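Local coordinates for protein nicotinamide-nucleotide adenylyltransferase NadR family / Ribosylnicotinamide kinase (Lactococcus lactis subsp. cremoris, PDB 6GYE) that binds nicotinamide riboside and probably phosphorylates it in a P-loop kinase domain, next to a nucleotidylyltransferase-like domain probably used in NAD+ synthesis, at residues Q32-C37 with E72-E77; R234-Q239 with I263-Y268; E131-F136 with Y143-A148. All coordinates share one frame; numbering follows the deposited sequence.

How the interactions relate
Interactions 1 and 3 belong to the same five-stranded parallel alpha/beta domain, their centres about 23 Å apart, whereas interaction 2 lies across the centre of the chain in the P-loop domain, about 40 Å and 56 Å away centre to centre. Interaction 2 is the buried one, two helices touching by methyl and methylene groups with a single water bridging their polar atoms. Interaction 1 is partly buried: apolar on its inner side, closed at the surface by a tyrosine-carboxylate hydrogen bond. Interaction 3 is a surface contact within one beta-alpha-beta unit, held between segments by apolar and aromatic packing, with a Glu131-Lys134-Arg135 salt-bridge network inside the 131-136 segment.

Interaction 1 (Q32-C37 with E72-E77); sequences QQIYKC and EAFNDE
In the N-terminal Rossmann-like domain, a five-stranded parallel sheet in strand order 3-2-1-4-5, Ile34 and Tyr35 of helix 28-40 meet Phe74 and Glu77, which follow the last turn of helix 63-73. Helix 28-40 begins within an HTGH sequence, consistent with the HxGH signature of nucleotidylyltransferases. Phe74 is the first residue to leave helical backbone angles, and the turn beyond it brings Glu77 back toward helix 28-40 as a second point of contact. Tyr35 carries CG anti to its carbonyl carbon (chi1 -72°), which sends the ring across to the turn. There its hydroxyl donates a hydrogen bond, Tyr35 OH to Glu77 OE2 at 2.7 Å. The carboxylate lies at the edge of the phenol ring, near its plane, with Tyr35 CE1 3.3 Å from Glu77 OE2. Ring and carboxylate planes are turned 46° apart, and the hydroxyl comes to OE2 tilted 44° from the carboxylate plane. The Glu77 chain is bent at its second torsion, and its CG sits at the edge of the Phe74 ring, so one side chain borders both aromatic groups. Phe74 fills the inner side: its CE1 is 3.6 Å from Tyr35 OH and 3.9 Å from Tyr35 CZ, an oblique approach. Deeper in, Ile34 and Phe74 both rest on Leu46 of strand 43-50, while Ile34 and Tyr35 also touch Ile80 of strand 80-86; the contact thus fastens helix 28-40 to the turn after helix 63-73, over neighbouring strands. Both branches of Ile34 serve the Phe74 ring, CG2 standing 4.1 Å from Phe74 CE1 and CD1 3.9 Å from Phe74 CZ.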
loop_
_atom_site.group_PDB
_atom_site.type_symbol
_atom_site.label_atom_id
_atom_site.label_comp_id
_atom_site.label_asym_id
_atom_site.label_seq_id
_atom_site.Cartn_x
_atom_site.Cartn_y
_atom_site.Cartn_z
ATOM N N GLN A 32 20.964 -2.862 0.392
ATOM C CA GLN A 32 22.364 -3.058 0.036
ATOM C C GLN A 32 23.262 -2.908 1.253
ATOM O O GLN A 32 24.232 -3.656 1.405
ATOM C CB GLN A 32 22.765 -2.092 -1.082
ATOM C CG GLN A 32 22.220 -2.568 -2.424
ATOM C CD GLN A 32 21.679 -1.443 -3.293
ATOM O OE1 GLN A 32 22.184 -0.326 -3.269
ATOM N NE2 GLN A 32 20.603 -1.726 -4.024
ATOM N N GLN A 33 22.950 -1.957 2.140
ATOM C CA GLN A 33 23.768 -1.806 3.340
ATOM C C GLN A 33 23.585 -2.989 4.273
ATOM O O GLN A 33 24.563 -3.487 4.846
ATOM C CB GLN A 33 23.440 -0.502 4.072
ATOM C CG GLN A 33 23.976 0.740 3.372
ATOM C CD GLN A 33 23.992 1.958 4.275
ATOM O OE1 GLN A 33 23.226 2.048 5.237
ATOM N NE2 GLN A 33 24.868 2.907 3.966
ATOM N N ILE A 34 22.344 -3.464 4.413
ATOM C CA ILE A 34 22.061 -4.548 5.350
ATOM C C ILE A 34 22.780 -5.819 4.923
ATOM O O ILE A 34 23.413 -6.496 5.745
ATOM C CB ILE A 34 20.541 -4.758 5.475
ATOM C CG1 ILE A 34 19.934 -3.598 6.274
ATOM C CG2 ILE A 34 20.208 -6.139 6.102
ATOM C CD1 ILE A 34 18.440 -3.431 6.076
ATOM N N TYR A 35 22.732 -6.144 3.625
ATOM C CA TYR A 35 23.407 -7.357 3.177
ATOM C C TYR A 35 24.928 -7.245 3.263
ATOM O O TYR A 35 25.595 -8.261 3.487
ATOM C CB TYR A 35 22.946 -7.722 1.760
ATOM C CG TYR A 35 21.518 -8.242 1.790
ATOM C CD1 TYR A 35 21.144 -9.223 2.714
ATOM C CD2 TYR A 35 20.541 -7.734 0.945
ATOM C CE1 TYR A 35 19.843 -9.701 2.774
ATOM C CE2 TYR A 35 19.243 -8.198 1.006
ATOM C CZ TYR A 35 18.902 -9.186 1.920
ATOM O OH TYR A 35 17.619 -9.637 1.979
ATOM N N LYS A 36 25.501 -6.037 3.111
ATOM C CA LYS A 36 26.932 -5.885 3.380
ATOM C C LYS A 36 27.215 -6.111 4.850
ATOM O O LYS A 36 28.165 -6.819 5.207
ATOM C CB LYS A 36 27.448 -4.507 2.952
ATOM C CG LYS A 36 27.531 -4.327 1.449
ATOM C CD LYS A 36 28.258 -3.051 1.049
ATOM C CE LYS A 36 28.214 -2.881 -0.452
ATOM N NZ LYS A 36 29.043 -1.765 -0.894
ATOM N N CYS A 37 26.380 -5.530 5.709
ATOM C CA CYS A 37 26.509 -5.719 7.145
ATOM C C CYS A 37 26.374 -7.194 7.530
ATOM O O CYS A 37 27.104 -7.688 8.400
ATOM C CB CYS A 37 25.458 -4.860 7.839
ATOM S SG CYS A 37 25.513 -4.844 9.610
ATOM N N GLU A 72 8.280 -9.438 7.392
ATOM C CA GLU A 72 7.946 -10.149 6.169
ATOM C C GLU A 72 9.058 -9.989 5.140
ATOM O O GLU A 72 9.423 -10.951 4.452
ATOM C CB GLU A 72 6.605 -9.654 5.624
ATOM C CG GLU A 72 6.099 -10.463 4.451
ATOM C CD GLU A 72 4.806 -9.922 3.827
ATOM O OE1 GLU A 72 4.022 -9.193 4.494
ATOM O OE2 GLU A 72 4.592 -10.221 2.634
ATOM N N ALA A 73 9.616 -8.781 5.038
ATOM C CA ALA A 73 10.637 -8.508 4.034
ATOM C C ALA A 73 11.865 -9.364 4.248
ATOM O O ALA A 73 12.504 -9.771 3.276
ATOM C CB ALA A 73 11.022 -7.029 4.050
ATOM N N PHE A 74 12.201 -9.664 5.499
ATOM C CA PHE A 74 13.352 -10.495 5.824
ATOM C C PHE A 74 12.922 -11.863 6.378
ATOM O O PHE A 74 13.559 -12.423 7.272
ATOM C CB PHE A 74 14.281 -9.730 6.772
ATOM C CG PHE A 74 14.925 -8.503 6.122
ATOM C CD1 PHE A 74 16.046 -8.638 5.304
ATOM C CD2 PHE A 74 14.371 -7.238 6.277
ATOM C CE1 PHE A 74 16.634 -7.534 4.678
ATOM C CE2 PHE A 74 14.937 -6.123 5.657
ATOM C CZ PHE A 74 16.082 -6.267 4.852
ATOM N N ASN A 75 11.846 -12.443 5.826
ATOM C CA ASN A 75 11.303 -13.693 6.364
ATOM C C ASN A 75 12.087 -14.932 5.954
ATOM O O ASN A 75 11.732 -16.036 6.378
ATOM C CB ASN A 75 9.826 -13.878 5.970
ATOM C CG ASN A 75 9.608 -14.049 4.457
ATOM O OD1 ASN A 75 10.540 -14.050 3.662
ATOM N ND2 ASN A 75 8.349 -14.217 4.070
ATOM N N ASP A 76 13.119 -14.790 5.139
ATOM C CA ASP A 76 13.874 -15.921 4.610
ATOM C C ASP A 76 15.363 -15.692 4.798
ATOM O O ASP A 76 16.159 -15.888 3.874
ATOM C CB ASP A 76 13.536 -16.163 3.136
ATOM C CG ASP A 76 14.139 -17.456 2.600
ATOM O OD1 ASP A 76 14.408 -18.385 3.391
ATOM O OD2 ASP A 76 14.378 -17.529 1.377
ATOM N N GLU A 77 15.753 -15.191 5.973
ATOM C CA GLU A 77 17.145 -14.886 6.286
ATOM C C GLU A 77 17.590 -15.664 7.516
ATOM O O GLU A 77 16.916 -15.652 8.553
ATOM C CB GLU A 77 17.364 -13.393 6.520
ATOM C CG GLU A 77 16.977 -12.489 5.352
ATOM C CD GLU A 77 17.935 -12.599 4.173
ATOM O OE1 GLU A 77 19.030 -13.195 4.347
ATOM O OE2 GLU A 77 17.568 -12.105 3.077
#

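Interaction 2 (R234-Q239 with I263-Y268); sequences RMITGQ and IVTRVY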
loop_
_atom_site.group_PDB
_atom_site.type_symbol
_atom_site.label_atom_id
_atom_site.label_comp_id
_atom_site.label_asym_id
_atom_site.label_seq_id
_atom_site.Cartn_x
_atom_site.Cartn_y
_atom_site.Cartn_z
ATOM N N ARG A 234 -21.253 -12.359 -2.384
ATOM C CA ARG A 234 -20.094 -12.974 -3.021
ATOM C C ARG A 234 -19.460 -12.052 -4.057
ATOM O O ARG A 234 -18.239 -12.098 -4.255
ATOM C CB ARG A 234 -20.483 -14.318 -3.644
ATOM C CG ARG A 234 -20.387 -15.477 -2.651
ATOM C CD ARG A 234 -20.997 -16.748 -3.197
ATOM N NE ARG A 234 -21.068 -17.785 -2.172
ATOM C CZ ARG A 234 -20.274 -18.848 -2.120
ATOM N NH1 ARG A 234 -19.348 -19.030 -3.055
ATOM N NH2 ARG A 234 -20.419 -19.735 -1.137
ATOM N N MET A 235 -20.256 -11.200 -4.711
ATOM C CA MET A 235 -19.677 -10.227 -5.629
ATOM C C MET A 235 -18.914 -9.134 -4.892
ATOM O O MET A 235 -17.922 -8.617 -5.416
ATOM C CB MET A 235 -20.766 -9.632 -6.520
ATOM C CG MET A 235 -21.175 -10.591 -7.614
ATOM S SD MET A 235 -22.483 -10.034 -8.703
ATOM C CE MET A 235 -23.491 -9.157 -7.547
ATOM N N ILE A 236 -19.326 -8.782 -3.676
ATOM C CA ILE A 236 -18.566 -7.792 -2.920
ATOM C C ILE A 236 -17.161 -8.312 -2.639
ATOM O O ILE A 236 -16.162 -7.696 -3.031
ATOM C CB ILE A 236 -19.299 -7.409 -1.624
ATOM C CG1 ILE A 236 -20.608 -6.696 -1.959
ATOM C CG2 ILE A 236 -18.416 -6.525 -0.755
ATOM C CD1 ILE A 236 -21.614 -6.709 -0.852
ATOM N N THR A 237 -17.057 -9.478 -1.993
ATOM C CA THR A 237 -15.725 -9.969 -1.655
ATOM C C THR A 237 -14.958 -10.400 -2.902
ATOM O O THR A 237 -13.730 -10.247 -2.958
ATOM C CB THR A 237 -15.817 -11.113 -0.645
ATOM O OG1 THR A 237 -16.375 -12.241 -1.283
ATOM C CG2 THR A 237 -16.739 -10.734 0.493
ATOM N N GLY A 238 -15.666 -10.892 -3.922
ATOM C CA GLY A 238 -15.004 -11.319 -5.143
ATOM C C GLY A 238 -14.337 -10.177 -5.895
ATOM O O GLY A 238 -13.196 -10.303 -6.354
ATOM N N GLN A 239 -15.059 -9.069 -6.090
ATOM C CA GLN A 239 -14.444 -7.918 -6.743
ATOM C C GLN A 239 -13.307 -7.348 -5.888
ATOM O O GLN A 239 -12.256 -6.960 -6.412
ATOM C CB GLN A 239 -15.482 -6.832 -7.024
ATOM C CG GLN A 239 -14.945 -5.693 -7.890
ATOM C CD GLN A 239 -14.699 -6.125 -9.324
ATOM O OE1 GLN A 239 -15.629 -6.495 -10.031
ATOM N NE2 GLN A 239 -13.443 -6.107 -9.750
ATOM N N ILE A 263 -18.765 0.038 -4.380
ATOM C CA ILE A 263 -19.776 1.076 -4.580
ATOM C C ILE A 263 -20.662 0.733 -5.773
ATOM O O ILE A 263 -21.889 0.858 -5.717
ATOM C CB ILE A 263 -19.114 2.458 -4.743
ATOM C CG1 ILE A 263 -18.478 2.880 -3.425
ATOM C CG2 ILE A 263 -20.136 3.498 -5.201
ATOM C CD1 ILE A 263 -17.965 4.254 -3.418
ATOM N N VAL A 264 -20.048 0.310 -6.879
ATOM C CA VAL A 264 -20.823 -0.110 -8.043
ATOM C C VAL A 264 -21.782 -1.234 -7.665
ATOM O O VAL A 264 -22.977 -1.184 -7.981
ATOM C CB VAL A 264 -19.886 -0.518 -9.195
ATOM C CG1 VAL A 264 -20.662 -1.239 -10.299
ATOM C CG2 VAL A 264 -19.189 0.711 -9.741
ATOM N N THR A 265 -21.281 -2.260 -6.968
ATOM C CA THR A 265 -22.173 -3.336 -6.536
ATOM C C THR A 265 -23.246 -2.813 -5.594
ATOM O O THR A 265 -24.382 -3.294 -5.626
ATOM C CB THR A 265 -21.386 -4.445 -5.843
ATOM O OG1 THR A 265 -20.363 -4.910 -6.720
ATOM C CG2 THR A 265 -22.315 -5.656 -5.469
ATOM N N ARG A 266 -22.908 -1.811 -4.771
ATOM C CA ARG A 266 -23.885 -1.252 -3.846
ATOM C C ARG A 266 -24.981 -0.493 -4.577
ATOM O O ARG A 266 -26.111 -0.409 -4.086
ATOM C CB ARG A 266 -23.187 -0.347 -2.825
ATOM C CG ARG A 266 -24.063 0.038 -1.635
ATOM C CD ARG A 266 -23.295 0.885 -0.607
ATOM N NE ARG A 266 -24.127 1.273 0.539
ATOM C CZ ARG A 266 -24.744 2.443 0.657
ATOM N NH1 ARG A 266 -24.625 3.350 -0.297
ATOM N NH2 ARG A 266 -25.472 2.714 1.732
ATOM N N VAL A 267 -24.674 0.074 -5.736
ATOM C CA VAL A 267 -25.718 0.715 -6.516
ATOM C C VAL A 267 -26.708 -0.325 -7.026
ATOM O O VAL A 267 -27.927 -0.160 -6.887
ATOM C CB VAL A 267 -25.105 1.535 -7.662
ATOM C CG1 VAL A 267 -26.201 2.027 -8.584
ATOM C CG2 VAL A 267 -24.280 2.712 -7.107
ATOM N N TYR A 268 -26.204 -1.427 -7.602
ATOM C CA TYR A 268 -27.113 -2.473 -8.065
ATOM C C TYR A 268 -27.943 -3.031 -6.920
ATOM O O TYR A 268 -29.165 -3.192 -7.053
ATOM C CB TYR A 268 -26.345 -3.593 -8.761
ATOM C CG TYR A 268 -25.848 -3.219 -10.132
ATOM C CD1 TYR A 268 -26.735 -2.800 -11.123
ATOM C CD2 TYR A 268 -24.490 -3.277 -10.444
ATOM C CE1 TYR A 268 -26.283 -2.439 -12.384
ATOM C CE2 TYR A 268 -24.027 -2.936 -11.715
ATOM C CZ TYR A 268 -24.925 -2.513 -12.676
ATOM O OH TYR A 268 -24.470 -2.169 -13.931
HETATM O O HOH W 1 -18.125 -5.594 -5.915
#
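Thr265 of helix 262-272 packs against Met235 and Ile236 of helix 229-247, a helix-helix contact in the P-loop kinase domain; Met235 also packs on helix 212-220 and Ile236 on helix 275-290. Along the 263-268 segment, Ile263 comes first and turns to Leu327 and Ile289 of other helices, and the backbone N of Val264 is held by the carboxylate of Asp261. Thr265 then makes the whole contact across to the other segment. Its CG2 lies anti to its own backbone N, which places the methyl between two hydrophobic side chains: it is 4.0 Å from Ile236 CG1 and 4.2 Å from Met235 CE. Ile236 is met obliquely, partway along its chain, whereas Met235 offers the terminal methyl beyond its sulfur. The polar branch of Thr265, OG1, is anti to the carbonyl carbon (chi1 -56°) and faces a water rather than the methyl groups. No direct hydrogen bond joins the two segments; that water, 2.5 Å from Thr265 OG1, spans them, although so short a distance leaves its exact position in some doubt. If the water is placed correctly, it donates to Met235 O, which would then accept twice, since it also takes the helical bond from Gln239 N at 3.0 Å. The nicotinamide riboside is about 10 Å from the side chain of Ile236, but Gln239 NE2 hydrogen-bonds OD1 of Asn243, a residue lining its pocket. Further along, the Tyr268 ring stacks on Trp316, after Arg266 has led off to salt bridges, NH2 with Glu282 OE2 and NH1 with Glu333 OE2.

Interaction 3 (E131-F136 with Y143-A148); sequences ELKKRF and YAVEIA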
loop_
_atom_site.group_PDB
_atom_site.type_symbol
_atom_site.label_atom_id
_atom_site.label_comp_id
_atom_site.label_asym_id
_atom_site.label_seq_id
_atom_site.Cartn_x
_atom_site.Cartn_y
_atom_site.Cartn_z
ATOM N N GLU A 131 26.456 9.902 22.123
ATOM C CA GLU A 131 25.625 9.533 23.267
ATOM C C GLU A 131 25.684 8.034 23.527
ATOM O O GLU A 131 25.675 7.592 24.683
ATOM C CB GLU A 131 24.178 9.988 23.042
ATOM C CG GLU A 131 24.001 11.505 22.933
ATOM C CD GLU A 131 24.471 12.281 24.179
ATOM O OE1 GLU A 131 24.682 13.510 24.071
ATOM O OE2 GLU A 131 24.637 11.671 25.259
ATOM N N LEU A 132 25.763 7.238 22.467
ATOM C CA LEU A 132 25.870 5.796 22.635
ATOM C C LEU A 132 27.208 5.404 23.259
ATOM O O LEU A 132 27.256 4.569 24.172
ATOM C CB LEU A 132 25.667 5.119 21.286
ATOM C CG LEU A 132 25.258 3.657 21.294
ATOM C CD1 LEU A 132 24.174 3.433 22.321
ATOM C CD2 LEU A 132 24.728 3.335 19.915
ATOM N N LYS A 133 28.314 5.993 22.777
ATOM C CA LYS A 133 29.636 5.610 23.272
ATOM C C LYS A 133 29.784 5.834 24.775
ATOM O O LYS A 133 30.582 5.146 25.422
ATOM C CB LYS A 133 30.738 6.363 22.515
ATOM C CG LYS A 133 31.245 5.633 21.276
ATOM C CD LYS A 133 31.777 6.594 20.216
ATOM C CE LYS A 133 32.901 7.445 20.737
ATOM N NZ LYS A 133 33.336 8.443 19.721
ATOM N N LYS A 134 29.079 6.818 25.341
ATOM C CA LYS A 134 29.136 7.048 26.785
ATOM C C LYS A 134 28.346 6.027 27.605
ATOM O O LYS A 134 28.508 5.988 28.826
ATOM C CB LYS A 134 28.638 8.455 27.121
ATOM C CG LYS A 134 29.424 9.580 26.474
ATOM C CD LYS A 134 28.903 10.948 26.918
ATOM C CE LYS A 134 27.411 11.074 26.638
ATOM N NZ LYS A 134 26.844 12.365 27.112
ATOM N N ARG A 135 27.500 5.207 26.984
ATOM C CA ARG A 135 26.530 4.406 27.726
ATOM C C ARG A 135 26.658 2.911 27.451
ATOM O O ARG A 135 25.687 2.173 27.631
ATOM C CB ARG A 135 25.106 4.879 27.426
ATOM C CG ARG A 135 24.785 6.265 27.987
ATOM C CD ARG A 135 23.476 6.783 27.411
ATOM N NE ARG A 135 23.053 8.046 28.011
ATOM C CZ ARG A 135 23.521 9.238 27.649
ATOM N NH1 ARG A 135 24.446 9.338 26.703
ATOM N NH2 ARG A 135 23.065 10.334 28.230
ATOM N N PHE A 136 27.830 2.445 27.035
ATOM C CA PHE A 136 28.050 1.010 26.916
ATOM C C PHE A 136 27.946 0.359 28.294
ATOM O O PHE A 136 28.664 0.764 29.219
ATOM C CB PHE A 136 29.424 0.727 26.312
ATOM C CG PHE A 136 29.568 1.162 24.885
ATOM C CD1 PHE A 136 28.458 1.285 24.068
ATOM C CD2 PHE A 136 30.816 1.420 24.354
ATOM C CE1 PHE A 136 28.591 1.672 22.757
ATOM C CE2 PHE A 136 30.958 1.804 23.045
ATOM C CZ PHE A 136 29.844 1.929 22.241
ATOM N N TYR A 143 31.728 -3.477 22.707
ATOM C CA TYR A 143 30.925 -2.571 21.904
ATOM C C TYR A 143 31.782 -1.599 21.123
ATOM O O TYR A 143 32.786 -1.089 21.628
ATOM C CB TYR A 143 29.962 -1.772 22.766
ATOM C CG TYR A 143 28.875 -2.619 23.347
ATOM C CD1 TYR A 143 27.815 -3.045 22.546
ATOM C CD2 TYR A 143 28.898 -3.003 24.684
ATOM C CE1 TYR A 143 26.803 -3.827 23.056
ATOM C CE2 TYR A 143 27.881 -3.790 25.214
ATOM C CZ TYR A 143 26.836 -4.200 24.385
ATOM O OH TYR A 143 25.817 -4.982 24.869
ATOM N N ALA A 144 31.359 -1.339 19.892
ATOM C CA ALA A 144 31.959 -0.318 19.059
ATOM C C ALA A 144 30.834 0.373 18.305
ATOM O O ALA A 144 29.818 -0.239 17.970
ATOM C CB ALA A 144 32.998 -0.904 18.083
ATOM N N VAL A 145 31.024 1.657 18.044
ATOM C CA VAL A 145 30.093 2.455 17.266
ATOM C C VAL A 145 30.831 2.864 16.009
ATOM O O VAL A 145 31.976 3.319 16.080
ATOM C CB VAL A 145 29.585 3.678 18.049
ATOM C CG1 VAL A 145 28.880 4.640 17.124
ATOM C CG2 VAL A 145 28.646 3.236 19.138
ATOM N N GLU A 146 30.195 2.670 14.872
ATOM C CA GLU A 146 30.767 2.964 13.572
ATOM C C GLU A 146 29.840 3.919 12.836
ATOM O O GLU A 146 28.653 3.630 12.662
ATOM C CB GLU A 146 30.928 1.648 12.790
ATOM C CG GLU A 146 31.343 1.739 11.343
ATOM C CD GLU A 146 31.753 0.378 10.768
ATOM O OE1 GLU A 146 32.227 -0.486 11.551
ATOM O OE2 GLU A 146 31.610 0.179 9.531
ATOM N N ILE A 147 30.385 5.029 12.382
ATOM C CA ILE A 147 29.598 6.031 11.681
ATOM C C ILE A 147 29.491 5.616 10.225
ATOM O O ILE A 147 30.498 5.317 9.573
ATOM C CB ILE A 147 30.238 7.424 11.824
ATOM C CG1 ILE A 147 30.203 7.873 13.282
ATOM C CG2 ILE A 147 29.606 8.427 10.863
ATOM C CD1 ILE A 147 31.400 8.629 13.680
ATOM N N ALA A 148 28.266 5.545 9.731
ATOM C CA ALA A 148 27.994 5.265 8.333
ATOM C C ALA A 148 27.319 6.484 7.732
ATOM O O ALA A 148 26.504 7.138 8.385
ATOM C CB ALA A 148 27.100 4.034 8.176
#
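Phe136 and Tyr143 both carry CG anti to their carbonyl carbon, Phe136 with chi1 -67°, and these torsions lay the phenyl ring against the root of the tyrosine side chain. Tyr143 CB stands over the middle of that ring, 3.4 Å from the Phe136 centroid and 2° off the ring normal, a nearly upright CH-pi contact. The opposite face is covered by Lys133 CA, 3.8 Å above the plane and off centre, which clamps the ring between the 131-136 segment and the strand. At the edge, Val145 CG2 lies 3.6 Å from Phe136 CZ. The same valine methyl meets Leu132 CD2 at 4.0 Å, and Lys133 CG closes over Val145 CB. The Phe136 and Tyr143 side chains run antiparallel, so although their ring planes are only 26° apart, the tyrosine ring is displaced well off the phenyl face.

The contact closes the beta-alpha-beta unit of strand 118-123, helix 126-133 and strand 142-147, the last an outermost strand of the sheet. Within the 131-136 segment, Glu131 OE2 takes Arg135 NH1 on its anti lone pair at 2.8 Å and Lys134 NZ at 3.0 Å, on the syn side but tilted out of the carboxylate plane. Arg135 NH1 also reaches Glu131 O, while Asp98 holds the NE of the same arginine. The Tyr143 hydroxyl turns to Asp139 and Asn141. With these polar groups paired within 131-136 or with Asp98, Asp139 and Asn141, and the strand backbone with strand 118-123, cohesion between the two segments rests on dispersion and CH-pi attraction rather than hydrogen bonds.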